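Side-chain contacts in putative acetylornithine deacetylase (Sulfolobus tokodaii, PDB 3VPB), which probably uses ATP to join the amino group of glutamate to the gamma-carboxyl group of the C-terminal glutamate of the carrier protein LysW in arginine biosynthesis: residues 18-21 and 22-26; 265-268 and 269-272; 41-44 and 45-48; 54-57 and 58-61. All coordinates share one frame; numbering follows the deposited sequence. Where two conformers were deposited one is given.

Interaction 1 (18-21 and 22-26); sequences AKAL and EENKV
Asn24 folds back over the last turn of helix 12-23 and holds the carbonyl oxygen of Ala20 with both its backbone and its side chain. ND2 reaches Ala20 O at 2.7 Å along a nearly straight N-H (167°), and the oxygen lies close to the plane of the amide. The backbone N of Asn24 comes to the same oxygen at 3.1 Å, so two N-H groups share one acceptor and the amide is held from turning. Its other N-H goes to Gln270 on helix 268-280, while Val273 of that helix packs against Ala20, Leu21 and Asn24. This is the tight side of the contact. Next to it Leu21 sends CD2 against CG1 of Val26, 3.8 Å away, the two side chains meeting at a slant; Tyr28 backs Leu21 and Val3 backs Val26, so this apolar pair sits against the parallel sheet. The solvent side is looser and carries the charges. Lys19 runs with CG anti to the backbone N (chi1 -179°) and then bends at chi2 and chi4, which brings NZ to the carboxylate of Glu23 in a salt bridge; the modelled length is suspiciously short and should not be relied on. Glu22 OE2 stays 4.2 Å from Lys19 NZ, beyond a salt bridge. Lys25, at positive phi, turns the chain out of the helix: Val26 N bonds to Leu21 O at 3.0 Å and Lys25 N to Glu22 O at 3.1 Å. That pairing is a Schellman motif, here ending the helix of the beta-alpha-beta unit made by strand 2-7, helix 12-23 and strand 27-32.

Interaction 2 (265-268 and 269-272); sequences NINV and AQKL
Asn267 caps the helix that follows it: its OD1 accepts from the backbone N of Gln270 at 3.0 Å. The donor stands well above the plane of the side-chain carbonyl, 58° out of it and not on a lone pair. The same posture lays its CG over CB of Gln270, 3.3 Å apart, and the amide planes of the two residues are turned 74° against each other. With CG anti to the backbone N and beside the carbonyl carbon (chi1 -170°), the Asn267 amide reaches forward to the first turn. A water widens the cap: it accepts from Ala269 N at 2.8 Å and donates to Asn267 OD1 at 3.3 Å. On the backbone, Asn267 O takes Lys271 N at 3.0 Å, and CG of Lys271 lies 3.4 Å from that oxygen before the chain passes Ile266 CG2 at roughly a right angle.

Farther out, Gln270 bends away at chi2, its OE1 held by Asn24 and its NE2 by Glu274. Phe260, which lines the pocket of the bound glutamate, packs on Ile266 and Val268, and Leu187 of strand 185-193 touches both as well as Lys271. Ala269 faces Leu16, Ile17 and Ala20 of helix 12-23. The chemistry is that of an N-cap: two N-H groups at the start of the helix are met by an amide oxygen and a water, with no formal charge needed to satisfy them.

Interaction 3 (41-44 and 45-48); sequences NKAL and GRYD
Leu44 and Tyr47 meet across a short 3-10 turn, residues 43-46, which an Asx turn at Asn41 leads into and which feeds strand 49-52 of the parallel sheet. The backbone bonds come first. Gly45 N donates to Lys42 O at 3.1 Å and Tyr47 N to Leu44 O at 3.0 Å, both three residues back as a 3-10 turn requires, while the bond from Arg46 N to Ala43 O is weak. Ahead of them Asn41 OD1 accepts from Ala43 N at 3.0 Å, which closes the Asx turn.

The polar side-chain contact belongs to Arg46. Its CG sits between the backbone N and the carbonyl carbon (chi1 75°), and the chain then runs extended to NE, so that the guanidinium turns back over the turn and NH2 donates to Ala43 O at 3.1 Å. The donor rises 69° out of that carbonyl's plane, while the oxygen lies near the edge of the guanidinium.

The apolar contacts gather round the Tyr47 ring. CD2 of Leu44 comes to its edge, in the ring plane, 3.9 Å from CE2, and Ala70 packs on Leu44 as well. CG of Arg46 stands over the centre of one face. Val4 and Arg2 of strand 2-7 also touch the Tyr47 side chain, and its hydroxyl is hydrogen-bonded to Asp29. At the outer end, Tyr95 of the second subunit packs on Asn41 and Lys42. Tyr47 and Arg46 overlap once more farther along, where CE2 of the ring lies 3.4 Å above the guanidinium plane, offset toward its rim.

Interaction 4 (54-57 and 58-61); sequences PVSM and YRAL
Ser56 OG is gripped from two sides of the interface: it accepts from Arg59 N at 3.2 Å, almost straight at 171°, and is hydrogen-bonded to Asp53 of the carrier protein LysW. Its position follows from chi1 of 162°, which puts OG anti to the backbone N and swings it over the first turn of helix 57-69. The carboxylate of the same Asp53 also accepts from Tyr58 N, so the carrier places a negative charge at the N-terminal end of the helix, which would probably be favourable to the helix dipole. Behind the cap, Ala60 N donates to Ser56 O at 3.0 Å and Leu61 N to Met57 O at 2.8 Å.

Arg59 lies alongside the cap, with CG 3.6 Å from Ser56 CB, and extends from CG to NE. Its guanidinium has partners in three chains: Asp8 of its own, which also accepts from Ser56 N; Glu48 of LysW; and the carbonyl of Leu108 of the second subunit. The aliphatic base of Arg59 meets Pro54, CB to CB at 3.7 Å, while Pro54 CD packs on Ala60 CB at 4.0 Å. Met57, by contrast, bends at chi2 and chi3 and brings SD to an oblique position 4.7 Å from the centroid of the Tyr58 ring, a Met-aromatic contact; Tyr58 OH goes on to Asn158. The whole is a serine N-cap at the start of a helix of the preATP-grasp domain, placed where the chain receives LysW, with zinc and ADP each about 10 Å from the Met57 side chain.

How the interactions relate
Taken from the N terminus, the four contacts follow one another without nesting or crossing, and each closes only a local turn. Interaction 1 ends helix 12-23 and returns the chain to strand 27-32. Interaction 3 turns it between strands 38-39 and 49-52; interaction 4 leads out of strand 49-52 into helix 57-69. These three belong to the preATP-grasp part. Interaction 2, much later, starts helix 268-280 in the ATP-grasp part, yet touches interaction 1, packing two distant regions of the chain together. Interactions 3 and 4, their centres about 20 Å apart, both meet the second subunit, and interaction 4 alone also meets LysW.

Interaction 1 (18-21 and 22-26)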
ATOM      1  N   ALA B  18      18.882   7.179  28.093  1.00 15.75           N
ATOM      2  CA  ALA B  18      18.191   7.211  29.374  1.00 16.89           C
ATOM      3  C   ALA B  18      19.189   7.020  30.530  1.00 17.63           C
ATOM      4  O   ALA B  18      19.091   7.704  31.567  1.00 18.44           O
ATOM      5  CB  ALA B  18      17.105   6.141  29.434  1.00 17.11           C
ATOM      6  N   LYS B  19      20.154   6.129  30.341  1.00 17.88           N
ATOM      7  CA  LYS B  19      21.098   5.804  31.409  1.00 20.23           C
ATOM      8  C   LYS B  19      21.997   6.995  31.634  1.00 19.72           C
ATOM      9  O   LYS B  19      22.328   7.335  32.779  1.00 21.36           O
ATOM     10  CB  LYS B  19      21.917   4.549  31.059  1.00 20.64           C
ATOM     11  CG  LYS B  19      22.927   4.111  32.135  1.00 24.99           C
ATOM     12  CD  LYS B  19      22.221   3.746  33.466  1.00 29.50           C
ATOM     13  CE  LYS B  19      23.185   3.112  34.480  1.00 34.40           C
ATOM     14  NZ  LYS B  19      24.089   4.130  35.130  1.00 36.26           N
ATOM     15  N   ALA B  20      22.371   7.663  30.547  1.00 19.21           N
ATOM     16  CA  ALA B  20      23.225   8.842  30.660  1.00 19.76           C
ATOM     17  C   ALA B  20      22.514  10.039  31.304  1.00 19.90           C
ATOM     18  O   ALA B  20      23.148  10.819  32.040  1.00 20.58           O
ATOM     19  CB  ALA B  20      23.835   9.220  29.280  1.00 18.76           C
ATOM     20  N   LEU B  21      21.212  10.193  31.034  1.00 20.04           N
ATOM     21  CA  LEU B  21      20.401  11.197  31.724  1.00 21.03           C
ATOM     22  C   LEU B  21      20.437  10.914  33.237  1.00 22.20           C
ATOM     23  O   LEU B  21      20.794  11.799  34.036  1.00 22.14           O
ATOM     24  CB  LEU B  21      18.961  11.259  31.176  1.00 19.65           C
ATOM     25  CG  LEU B  21      18.843  11.867  29.756  1.00 20.34           C
ATOM     26  CD1 LEU B  21      17.516  11.498  29.079  1.00 20.03           C
ATOM     27  CD2 LEU B  21      19.041  13.365  29.760  1.00 18.54           C
ATOM     28  N   GLU B  22      20.132   9.676  33.602  1.00 23.36           N
ATOM     29  CA  GLU B  22      20.161   9.239  35.004  1.00 25.60           C
ATOM     30  C   GLU B  22      21.523   9.491  35.683  1.00 26.21           C
ATOM     31  O   GLU B  22      21.584  10.040  36.796  1.00 26.48           O
ATOM     32  CB  GLU B  22      19.814   7.756  35.069  1.00 26.06           C
ATOM     33  CG  GLU B  22      19.844   7.139  36.474  1.00 30.23           C
ATOM     34  CD  GLU B  22      19.724   5.609  36.450  1.00 36.12           C
ATOM     35  OE1 GLU B  22      18.861   5.078  35.707  1.00 36.54           O
ATOM     36  OE2 GLU B  22      20.504   4.941  37.171  1.00 39.07           O
ATOM     37  N   GLU B  23      22.605   9.095  35.005  1.00 25.49           N
ATOM     38  CA  GLU B  23      23.953   9.121  35.565  1.00 26.49           C
ATOM     39  C   GLU B  23      24.462  10.539  35.767  1.00 25.69           C
ATOM     40  O   GLU B  23      25.315  10.764  36.617  1.00 25.98           O
ATOM     41  CB  GLU B  23      24.923   8.398  34.636  1.00 26.96           C
ATOM     42  CG  GLU B  23      25.076   6.928  34.883  1.00 31.91           C
ATOM     43  CD  GLU B  23      26.006   6.251  33.876  1.00 36.29           C
ATOM     44  OE1 GLU B  23      27.017   6.849  33.443  1.00 40.17           O
ATOM     45  OE2 GLU B  23      25.732   5.096  33.526  1.00 37.58           O
ATOM     46  N   ASN B  24      23.962  11.466  34.951  1.00 23.94           N
ATOM     47  CA  ASN B  24      24.322  12.878  35.032  1.00 24.08           C
ATOM     48  C   ASN B  24      23.310  13.719  35.823  1.00 23.79           C
ATOM     49  O   ASN B  24      23.361  14.955  35.773  1.00 24.01           O
ATOM     50  CB  ASN B  24      24.535  13.454  33.621  1.00 23.79           C
ATOM     51  CG  ASN B  24      25.781  12.877  32.940  1.00 24.33           C
ATOM     52  OD1 ASN B  24      26.859  13.464  33.001  1.00 28.62           O
ATOM     53  ND2 ASN B  24      25.639  11.722  32.309  1.00 22.55           N
ATOM     54  N   LYS B  25      22.387  13.035  36.510  1.00 24.24           N
ATOM     55  CA  LYS B  25      21.436  13.648  37.462  1.00 24.97           C
ATOM     56  C   LYS B  25      20.496  14.638  36.781  1.00 24.63           C
ATOM     57  O   LYS B  25      20.147  15.694  37.335  1.00 24.28           O
ATOM     58  CB  LYS B  25      22.175  14.320  38.648  1.00 25.76           C
ATOM     59  CG  LYS B  25      23.189  13.397  39.356  1.00 28.77           C
ATOM     60  CD  LYS B  25      22.554  12.111  39.897  1.00 34.09           C
ATOM     61  CE  LYS B  25      22.367  12.142  41.424  1.00 36.75           C
ATOM     62  NZ  LYS B  25      21.108  12.819  41.868  1.00 38.33           N
ATOM     63  N   VAL B  26      20.097  14.291  35.564  1.00 23.16           N
ATOM     64  CA  VAL B  26      19.179  15.133  34.807  1.00 22.39           C
ATOM     65  C   VAL B  26      17.773  14.601  35.014  1.00 22.29           C
ATOM     66  O   VAL B  26      17.518  13.427  34.755  1.00 22.03           O
ATOM     67  CB  VAL B  26      19.543  15.136  33.291  1.00 21.91           C
ATOM     68  CG1 VAL B  26      18.526  15.922  32.484  1.00 20.93           C
ATOM     69  CG2 VAL B  26      20.948  15.686  33.072  1.00 21.81           C
TER

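Interaction 2 (265-268 and 269-272)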
ATOM      1  N   ASN B 265      35.235   4.047  20.312  1.00 23.40           N
ATOM      2  CA  ASN B 265      35.092   4.042  21.780  1.00 24.52           C
ATOM      3  C   ASN B 265      34.505   5.304  22.396  1.00 24.78           C
ATOM      4  O   ASN B 265      34.741   5.585  23.575  1.00 25.68           O
ATOM      5  CB  ASN B 265      36.427   3.721  22.447  1.00 24.48           C
ATOM      6  CG  ASN B 265      36.992   2.440  21.973  1.00 26.63           C
ATOM      7  OD1 ASN B 265      38.092   2.403  21.414  1.00 30.48           O
ATOM      8  ND2 ASN B 265      36.240   1.364  22.168  1.00 27.40           N
ATOM      9  N   ILE B 266      33.756   6.070  21.607  1.00 23.62           N
ATOM     10  CA  ILE B 266      33.150   7.307  22.101  1.00 22.43           C
ATOM     11  C   ILE B 266      31.825   6.992  22.797  1.00 21.90           C
ATOM     12  O   ILE B 266      30.993   6.261  22.261  1.00 21.39           O
ATOM     13  CB  ILE B 266      32.990   8.353  20.970  1.00 22.55           C
ATOM     14  CG1 ILE B 266      34.377   8.834  20.507  1.00 23.00           C
ATOM     15  CG2 ILE B 266      32.088   9.523  21.403  1.00 20.11           C
ATOM     16  CD1 ILE B 266      34.389   9.526  19.161  1.00 25.92           C
ATOM     17  N   ASN B 267      31.663   7.496  24.022  1.00 20.74           N
ATOM     18  CA  ASN B 267      30.393   7.412  24.729  1.00 19.88           C
ATOM     19  C   ASN B 267      29.455   8.495  24.164  1.00 19.32           C
ATOM     20  O   ASN B 267      29.360   9.605  24.689  1.00 18.46           O
ATOM     21  CB  ASN B 267      30.596   7.577  26.232  1.00 20.83           C
ATOM     22  CG  ASN B 267      29.348   7.253  27.042  1.00 20.54           C
ATOM     23  OD1 ASN B 267      28.215   7.348  26.546  1.00 21.79           O
ATOM     24  ND2 ASN B 267      29.546   6.869  28.311  1.00 22.19           N
ATOM     25  N   VAL B 268      28.807   8.165  23.057  1.00 18.09           N
ATOM     26  CA  VAL B 268      27.913   9.111  22.351  1.00 16.69           C
ATOM     27  C   VAL B 268      26.781   9.650  23.246  1.00 17.35           C
ATOM     28  O   VAL B 268      26.523  10.861  23.254  1.00 16.64           O
ATOM     29  CB  VAL B 268      27.348   8.489  21.044  1.00 16.58           C
ATOM     30  CG1 VAL B 268      26.314   9.409  20.370  1.00 15.81           C
ATOM     31  CG2 VAL B 268      28.463   8.190  20.048  1.00 15.87           C
ATOM     32  N   ALA B 269      26.127   8.765  23.995  1.00 16.57           N
ATOM     33  CA  ALA B 269      25.044   9.199  24.905  1.00 17.89           C
ATOM     34  C   ALA B 269      25.556  10.186  25.977  1.00 17.93           C
ATOM     35  O   ALA B 269      24.900  11.180  26.304  1.00 17.62           O
ATOM     36  CB  ALA B 269      24.333   7.992  25.521  1.00 16.99           C
ATOM     37  N   GLN B 270      26.767   9.954  26.479  1.00 18.31           N
ATOM     38  CA  GLN B 270      27.355  10.882  27.466  1.00 18.67           C
ATOM     39  C   GLN B 270      27.673  12.236  26.844  1.00 17.82           C
ATOM     40  O   GLN B 270      27.414  13.295  27.459  1.00 17.58           O
ATOM     41  CB  GLN B 270      28.624  10.247  28.084  1.00 19.42           C
ATOM     42  CG  GLN B 270      29.337  11.115  29.130  1.00 21.01           C
ATOM     43  CD  GLN B 270      28.464  11.436  30.346  1.00 21.44           C
ATOM     44  OE1 GLN B 270      27.611  10.648  30.742  1.00 22.91           O
ATOM     45  NE2 GLN B 270      28.690  12.604  30.940  1.00 22.42           N
ATOM     46  N   LYS B 271      28.248  12.226  25.639  1.00 16.53           N
ATOM     47  CA  LYS B 271      28.554  13.480  24.936  1.00 16.24           C
ATOM     48  C   LYS B 271      27.296  14.297  24.645  1.00 15.68           C
ATOM     49  O   LYS B 271      27.298  15.522  24.750  1.00 15.28           O
ATOM     50  CB  LYS B 271      29.329  13.215  23.635  1.00 14.97           C
ATOM     51  CG  LYS B 271      30.702  12.573  23.872  1.00 18.99           C
ATOM     52  CD  LYS B 271      31.640  13.610  24.525  1.00 25.07           C
ATOM     53  CE  LYS B 271      32.981  12.986  24.905  1.00 30.58           C
ATOM     54  NZ  LYS B 271      33.749  12.628  23.672  1.00 35.17           N
ATOM     55  N   LEU B 272      26.226  13.611  24.274  1.00 15.23           N
ATOM     56  CA  LEU B 272      24.940  14.288  24.030  1.00 15.26           C
ATOM     57  C   LEU B 272      24.404  14.961  25.306  1.00 15.32           C
ATOM     58  O   LEU B 272      24.010  16.136  25.290  1.00 15.70           O
ATOM     59  CB  LEU B 272      23.898  13.256  23.538  1.00 14.94           C
ATOM     60  CG  LEU B 272      22.498  13.848  23.272  1.00 15.72           C
ATOM     61  CD1 LEU B 272      22.516  14.925  22.209  1.00 16.30           C
ATOM     62  CD2 LEU B 272      21.543  12.722  22.898  1.00 16.88           C
TER
HETATM   63  O   HOH W   1      26.552   6.042  24.033  1.00 21.78           O

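Interaction 3 (41-44 and 45-48)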
ATOM      1  N   ASN B  41      -1.058  22.157  22.921  1.00 25.64           N
ATOM      2  CA  ASN B  41      -1.312  23.158  23.943  1.00 27.63           C
ATOM      3  C   ASN B  41      -0.073  23.432  24.771  1.00 28.70           C
ATOM      4  O   ASN B  41       1.024  22.981  24.437  1.00 29.61           O
ATOM      5  CB  ASN B  41      -2.510  22.770  24.816  1.00 28.27           C
ATOM      6  CG  ASN B  41      -2.256  21.538  25.646  1.00 28.54           C
ATOM      7  OD1 ASN B  41      -1.123  21.101  25.809  1.00 28.29           O
ATOM      8  ND2 ASN B  41      -3.324  20.975  26.192  1.00 31.75           N
ATOM      9  N   LYS B  42      -0.237  24.175  25.852  1.00 29.34           N
ATOM     10  CA  LYS B  42       0.921  24.615  26.609  1.00 30.27           C
ATOM     11  C   LYS B  42       1.425  23.582  27.639  1.00 29.95           C
ATOM     12  O   LYS B  42       2.460  23.791  28.249  1.00 30.93           O
ATOM     13  CB  LYS B  42       0.657  26.014  27.203  1.00 30.61           C
ATOM     14  CG  LYS B  42       0.391  27.066  26.098  1.00 32.00           C
ATOM     15  CD  LYS B  42       0.119  28.487  26.623  1.00 35.47           C
ATOM     16  CE  LYS B  42      -1.372  28.706  26.939  1.00 35.68           C
ATOM     17  NZ  LYS B  42      -1.757  28.101  28.252  1.00 35.15           N
ATOM     18  N   ALA B  43       0.731  22.446  27.768  1.00 29.91           N
ATOM     19  CA  ALA B  43       1.064  21.413  28.784  1.00 30.22           C
ATOM     20  C   ALA B  43       2.501  20.869  28.697  1.00 29.53           C
ATOM     21  O   ALA B  43       3.163  20.691  29.725  1.00 29.97           O
ATOM     22  CB  ALA B  43       0.057  20.245  28.733  1.00 29.57           C
ATOM     23  N   LEU B  44       2.979  20.616  27.479  1.00 28.13           N
ATOM     24  CA  LEU B  44       4.302  20.011  27.304  1.00 27.21           C
ATOM     25  C   LEU B  44       5.436  21.008  27.513  1.00 26.72           C
ATOM     26  O   LEU B  44       6.598  20.611  27.567  1.00 25.28           O
ATOM     27  CB  LEU B  44       4.428  19.294  25.951  1.00 27.46           C
ATOM     28  CG  LEU B  44       3.636  17.994  25.763  1.00 27.36           C
ATOM     29  CD1 LEU B  44       3.523  17.682  24.273  1.00 29.36           C
ATOM     30  CD2 LEU B  44       4.273  16.818  26.503  1.00 29.10           C
ATOM     31  N   GLY B  45       5.077  22.289  27.649  1.00 26.04           N
ATOM     32  CA  GLY B  45       6.032  23.348  27.976  1.00 26.20           C
ATOM     33  C   GLY B  45       6.670  23.171  29.351  1.00 26.32           C
ATOM     34  O   GLY B  45       7.536  23.953  29.746  1.00 26.79           O
ATOM     35  N   ARG B  46       6.237  22.158  30.086  1.00 26.12           N
ATOM     36  CA  ARG B  46       6.896  21.780  31.328  1.00 26.11           C
ATOM     37  C   ARG B  46       8.312  21.242  31.063  1.00 25.31           C
ATOM     38  O   ARG B  46       9.152  21.254  31.970  1.00 25.56           O
ATOM     39  CB  ARG B  46       6.041  20.772  32.107  1.00 26.96           C
ATOM     40  CG  ARG B  46       6.034  19.338  31.575  1.00 28.74           C
ATOM     41  CD  ARG B  46       4.957  18.538  32.296  1.00 33.02           C
ATOM     42  NE  ARG B  46       4.797  17.168  31.811  1.00 36.00           N
ATOM     43  CZ  ARG B  46       3.913  16.795  30.884  1.00 38.19           C
ATOM     44  NH1 ARG B  46       3.829  15.520  30.526  1.00 40.19           N
ATOM     45  NH2 ARG B  46       3.119  17.691  30.304  1.00 39.17           N
ATOM     46  N   TYR B  47       8.577  20.797  29.825  1.00 23.73           N
ATOM     47  CA  TYR B  47       9.924  20.336  29.445  1.00 22.83           C
ATOM     48  C   TYR B  47      10.714  21.440  28.785  1.00 22.19           C
ATOM     49  O   TYR B  47      10.191  22.224  27.990  1.00 22.64           O
ATOM     50  CB  TYR B  47       9.871  19.113  28.530  1.00 23.04           C
ATOM     51  CG  TYR B  47       9.073  17.976  29.115  1.00 22.36           C
ATOM     52  CD1 TYR B  47       9.545  17.274  30.221  1.00 21.95           C
ATOM     53  CD2 TYR B  47       7.842  17.608  28.564  1.00 21.43           C
ATOM     54  CE1 TYR B  47       8.813  16.229  30.769  1.00 23.13           C
ATOM     55  CE2 TYR B  47       7.100  16.549  29.107  1.00 21.27           C
ATOM     56  CZ  TYR B  47       7.594  15.885  30.220  1.00 20.50           C
ATOM     57  OH  TYR B  47       6.878  14.835  30.751  1.00 24.35           O
ATOM     58  N   ASP B  48      11.985  21.508  29.148  1.00 21.91           N
ATOM     59  CA  ASP B  48      12.908  22.462  28.565  1.00 21.80           C
ATOM     60  C   ASP B  48      13.481  21.945  27.249  1.00 20.00           C
ATOM     61  O   ASP B  48      13.626  22.708  26.268  1.00 19.23           O
ATOM     62  CB  ASP B  48      13.977  22.757  29.598  1.00 22.79           C
ATOM     63  CG  ASP B  48      13.361  23.297  30.900  1.00 25.89           C
ATOM     64  OD1 ASP B  48      12.742  24.378  30.847  1.00 30.64           O
ATOM     65  OD2 ASP B  48      13.419  22.613  31.937  1.00 27.57           O
TER

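Interaction 4 (54-57 and 58-61)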
ATOM      1  N   PRO B  54      12.128   8.609  18.065  1.00 14.60           N
ATOM      2  CA  PRO B  54      11.380   7.545  17.394  1.00 15.24           C
ATOM      3  C   PRO B  54      12.111   6.979  16.171  1.00 15.65           C
ATOM      4  O   PRO B  54      12.796   7.721  15.448  1.00 16.72           O
ATOM      5  CB  PRO B  54      10.085   8.267  16.932  1.00 15.29           C
ATOM      6  CG  PRO B  54       9.943   9.388  17.897  1.00 15.73           C
ATOM      7  CD  PRO B  54      11.365   9.863  18.047  1.00 14.31           C
ATOM      8  N   VAL B  55      11.908   5.679  15.941  1.00 16.32           N
ATOM      9  CA  VAL B  55      12.469   4.955  14.792  0.50 15.91           C
ATOM     10  C   VAL B  55      11.684   5.361  13.544  1.00 16.15           C
ATOM     11  O   VAL B  55      12.231   5.409  12.431  1.00 17.26           O
ATOM     12  CB  VAL B  55      12.367   3.414  14.990  0.50 15.64           C
ATOM     13  CG1 VAL B  55      13.089   2.643  13.860  0.50 13.34           C
ATOM     14  CG2 VAL B  55      12.896   2.989  16.372  0.50 16.93           C
ATOM     15  N   SER B  56      10.394   5.659  13.719  1.00 15.52           N
ATOM     16  CA  SER B  56       9.563   6.108  12.582  1.00 15.45           C
ATOM     17  C   SER B  56       9.921   7.565  12.326  1.00 15.84           C
ATOM     18  O   SER B  56       9.806   8.376  13.239  1.00 15.99           O
ATOM     19  CB  SER B  56       8.079   6.034  12.941  1.00 16.22           C
ATOM     20  OG  SER B  56       7.314   6.830  12.038  1.00 18.67           O
ATOM     21  N   MET B  57      10.361   7.893  11.117  1.00 15.81           N
ATOM     22  CA  MET B  57      10.687   9.282  10.787  1.00 17.15           C
ATOM     23  C   MET B  57       9.450  10.201  10.910  1.00 16.27           C
ATOM     24  O   MET B  57       9.562  11.320  11.394  1.00 15.35           O
ATOM     25  CB  MET B  57      11.290   9.403   9.399  1.00 18.76           C
ATOM     26  CG  MET B  57      11.721  10.836   9.060  1.00 22.15           C
ATOM     27  SD  MET B  57      10.389  11.740   8.253  1.00 33.64           S
ATOM     28  CE  MET B  57      10.751  11.133   6.593  1.00 29.37           C
ATOM     29  N   TYR B  58       8.280   9.723  10.511  1.00 16.55           N
ATOM     30  CA  TYR B  58       7.069  10.555  10.658  1.00 17.05           C
ATOM     31  C   TYR B  58       6.733  10.832  12.124  1.00 16.36           C
ATOM     32  O   TYR B  58       6.358  11.960  12.472  1.00 17.12           O
ATOM     33  CB  TYR B  58       5.875   9.960   9.917  1.00 17.74           C
ATOM     34  CG  TYR B  58       6.035   9.986   8.403  1.00 20.13           C
ATOM     35  CD1 TYR B  58       6.238  11.181   7.714  1.00 24.43           C
ATOM     36  CD2 TYR B  58       5.960   8.812   7.666  1.00 23.36           C
ATOM     37  CE1 TYR B  58       6.395  11.187   6.314  1.00 25.54           C
ATOM     38  CE2 TYR B  58       6.106   8.813   6.281  1.00 24.65           C
ATOM     39  CZ  TYR B  58       6.308   9.997   5.616  1.00 25.92           C
ATOM     40  OH  TYR B  58       6.447   9.967   4.242  1.00 29.53           O
ATOM     41  N   ARG B  59       6.883   9.823  12.980  1.00 15.77           N
ATOM     42  CA  ARG B  59       6.720  10.027  14.435  1.00 14.89           C
ATOM     43  C   ARG B  59       7.737  11.013  14.990  1.00 15.06           C
ATOM     44  O   ARG B  59       7.388  11.855  15.814  1.00 15.78           O
ATOM     45  CB  ARG B  59       6.806   8.717  15.219  1.00 14.52           C
ATOM     46  CG  ARG B  59       5.628   7.792  14.983  1.00 15.61           C
ATOM     47  CD  ARG B  59       5.491   6.796  16.113  1.00 17.32           C
ATOM     48  NE  ARG B  59       4.379   5.891  15.846  1.00 18.07           N
ATOM     49  CZ  ARG B  59       4.518   4.582  15.668  1.00 21.00           C
ATOM     50  NH1 ARG B  59       3.445   3.845  15.437  1.00 19.74           N
ATOM     51  NH2 ARG B  59       5.725   4.001  15.768  1.00 21.29           N
ATOM     52  N   ALA B  60       8.989  10.939  14.520  1.00 14.41           N
ATOM     53  CA  ALA B  60       9.998  11.899  14.927  1.00 13.49           C
ATOM     54  C   ALA B  60       9.615  13.312  14.481  1.00 13.65           C
ATOM     55  O   ALA B  60       9.711  14.273  15.265  1.00 13.87           O
ATOM     56  CB  ALA B  60      11.399  11.499  14.355  1.00 13.08           C
ATOM     57  N   LEU B  61       9.221  13.441  13.216  1.00 12.50           N
ATOM     58  CA  LEU B  61       8.828  14.731  12.652  1.00 12.35           C
ATOM     59  C   LEU B  61       7.663  15.350  13.411  1.00 13.00           C
ATOM     60  O   LEU B  61       7.716  16.514  13.825  1.00 12.09           O
ATOM     61  CB  LEU B  61       8.474  14.585  11.166  1.00 12.06           C
ATOM     62  CG  LEU B  61       8.050  15.850  10.441  1.00 12.49           C
ATOM     63  CD1 LEU B  61       9.176  16.962  10.459  1.00 12.38           C
ATOM     64  CD2 LEU B  61       7.634  15.535   9.031  1.00 14.21           C
TER